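Phospholipase C-beta (PLC-beta) (Sepia officinalis, PDB 3QR0) is a cuttlefish member of the phospholipase C-beta family, a multidomain protein that joins PH, EF-hand, X, Y and C2 regions and carries a calcium ion. Local coordinates at residues 625-628 and 629-632. Residues are numbered along the deposited sequence; the frame is centred on the assembly and turned at random.
Sequences KPEF and MRKL
Met629 shows how a single side chain can meet both the residue before it and one three positions back along a short turn: its CG lies over one face of the Phe628 ring, 3.7 Å from the ring centroid, in a CH-pi contact, and also meets Pro626 CD. The bend at chi2 (-79°) puts SD obliquely beside the ring, 3.5 Å from Phe628 CE1, in a Met-aromatic contact. The ring can lie beneath it because Phe628 CG sits between its own backbone N and carbonyl carbon; the ring also pairs edge to face with Phe636. Met629 N donates to Pro626 O, while two waters lie within bonding distance of both Met629 O and Lys625 NZ, and Gly592 O and Asn564 O share the three N-H of that ammonium with them.

Arg630 turns back toward the start of the turn. Its NE gives Lys625 O a nearly straight bond of 2.8 Å (167° at the hydrogen) that lies in the guanidinium plane yet arrives above the carbonyl plane, and NH2 adds a weak second bond to the same oxygen. One guanidinium face rests on Glu627 CA, and Arg630 N bonds to Glu627 O at 2.9 Å.

Lys631 N makes a weak bond to Glu627 O; the extended Lys631 side chain slants past Glu627, bringing NZ within 4.4 Å of Glu627 OE1, too far for a salt bridge.

The arrangement is a short, weakly bonded helical turn, 627-630, after strand 622-624, with Met629 touching Tyr333 of strand 332-334 in the TIM-barrel-type fold to which the X and Y families belong.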
loop_
_atom_site.group_PDB
_atom_site.type_symbol
_atom_site.label_atom_id
_atom_site.label_comp_id
_atom_site.label_asym_id
_atom_site.label_seq_id
_atom_site.Cartn_x
_atom_site.Cartn_y
_atom_site.Cartn_z
ATOM N N LYS A 625 16.589 0.278 -6.563
ATOM C CA LYS A 625 16.566 -0.358 -7.882
ATOM C C LYS A 625 17.472 -1.606 -7.914
ATOM O O LYS A 625 18.457 -1.690 -7.176
ATOM C CB LYS A 625 16.982 0.633 -8.981
ATOM C CG LYS A 625 15.982 1.778 -9.196
ATOM C CD LYS A 625 16.212 2.525 -10.514
ATOM C CE LYS A 625 17.134 3.700 -10.349
ATOM N NZ LYS A 625 17.529 4.321 -11.644
ATOM N N PRO A 626 17.132 -2.591 -8.760
ATOM C CA PRO A 626 18.004 -3.766 -8.872
ATOM C C PRO A 626 19.456 -3.395 -9.213
ATOM O O PRO A 626 19.695 -2.429 -9.933
ATOM C CB PRO A 626 17.364 -4.570 -10.008
ATOM C CG PRO A 626 15.927 -4.180 -9.991
ATOM C CD PRO A 626 15.895 -2.737 -9.551
ATOM N N GLU A 627 20.408 -4.149 -8.677
ATOM C CA GLU A 627 21.830 -3.843 -8.855
ATOM C C GLU A 627 22.215 -3.663 -10.323
ATOM O O GLU A 627 22.953 -2.730 -10.662
ATOM C CB GLU A 627 22.704 -4.935 -8.225
ATOM C CG GLU A 627 24.164 -4.536 -8.070
ATOM C CD GLU A 627 24.996 -5.602 -7.375
ATOM O OE1 GLU A 627 24.862 -6.795 -7.726
ATOM O OE2 GLU A 627 25.791 -5.244 -6.483
ATOM N N PHE A 628 21.699 -4.525 -11.198
ATOM C CA PHE A 628 22.055 -4.443 -12.615
ATOM C C PHE A 628 21.643 -3.099 -13.234
ATOM O O PHE A 628 22.278 -2.648 -14.183
ATOM C CB PHE A 628 21.484 -5.626 -13.414
ATOM C CG PHE A 628 20.048 -5.466 -13.816
ATOM C CD1 PHE A 628 19.716 -5.011 -15.084
ATOM C CD2 PHE A 628 19.027 -5.788 -12.935
ATOM C CE1 PHE A 628 18.381 -4.868 -15.464
ATOM C CE2 PHE A 628 17.694 -5.646 -13.302
ATOM C CZ PHE A 628 17.371 -5.186 -14.570
ATOM N N MET A 629 20.602 -2.470 -12.679
ATOM C CA MET A 629 20.126 -1.154 -13.133
ATOM C C MET A 629 20.975 -0.002 -12.610
ATOM O O MET A 629 20.825 1.133 -13.070
ATOM C CB MET A 629 18.682 -0.902 -12.668
ATOM C CG MET A 629 17.664 -1.924 -13.130
ATOM S SD MET A 629 17.144 -1.657 -14.828
ATOM C CE MET A 629 16.149 -0.173 -14.643
ATOM N N ARG A 630 21.824 -0.280 -11.620
ATOM C CA ARG A 630 22.700 0.727 -11.025
ATOM C C ARG A 630 24.151 0.595 -11.488
ATOM O O ARG A 630 24.963 1.480 -11.233
ATOM C CB ARG A 630 22.642 0.630 -9.500
ATOM C CG ARG A 630 21.258 0.909 -8.925
ATOM C CD ARG A 630 21.249 0.895 -7.408
ATOM N NE ARG A 630 20.920 -0.422 -6.856
ATOM C CZ ARG A 630 21.758 -1.223 -6.200
ATOM N NH1 ARG A 630 23.025 -0.880 -5.988
ATOM N NH2 ARG A 630 21.318 -2.388 -5.742
ATOM N N LYS A 631 24.482 -0.505 -12.159
ATOM C CA LYS A 631 25.851 -0.729 -12.624
ATOM C C LYS A 631 26.158 0.155 -13.827
ATOM O O LYS A 631 25.535 0.022 -14.878
ATOM C CB LYS A 631 26.087 -2.204 -12.968
ATOM C CG LYS A 631 26.311 -3.074 -11.746
ATOM C CD LYS A 631 26.889 -4.441 -12.095
ATOM C CE LYS A 631 27.311 -5.185 -10.829
ATOM N NZ LYS A 631 27.628 -6.618 -11.088
ATOM N N LEU A 632 27.127 1.054 -13.656
ATOM C CA LEU A 632 27.452 2.059 -14.669
ATOM C C LEU A 632 28.012 1.466 -15.965
ATOM O O LEU A 632 27.821 2.032 -17.040
ATOM C CB LEU A 632 28.449 3.078 -14.104
ATOM C CG LEU A 632 27.938 3.947 -12.950
ATOM C CD1 LEU A 632 29.040 4.854 -12.444
ATOM C CD2 LEU A 632 26.730 4.768 -13.370
HETATM O O HOH W 1 18.757 3.000 -14.042
HETATM O O HOH W 2 20.215 3.481 -11.120
#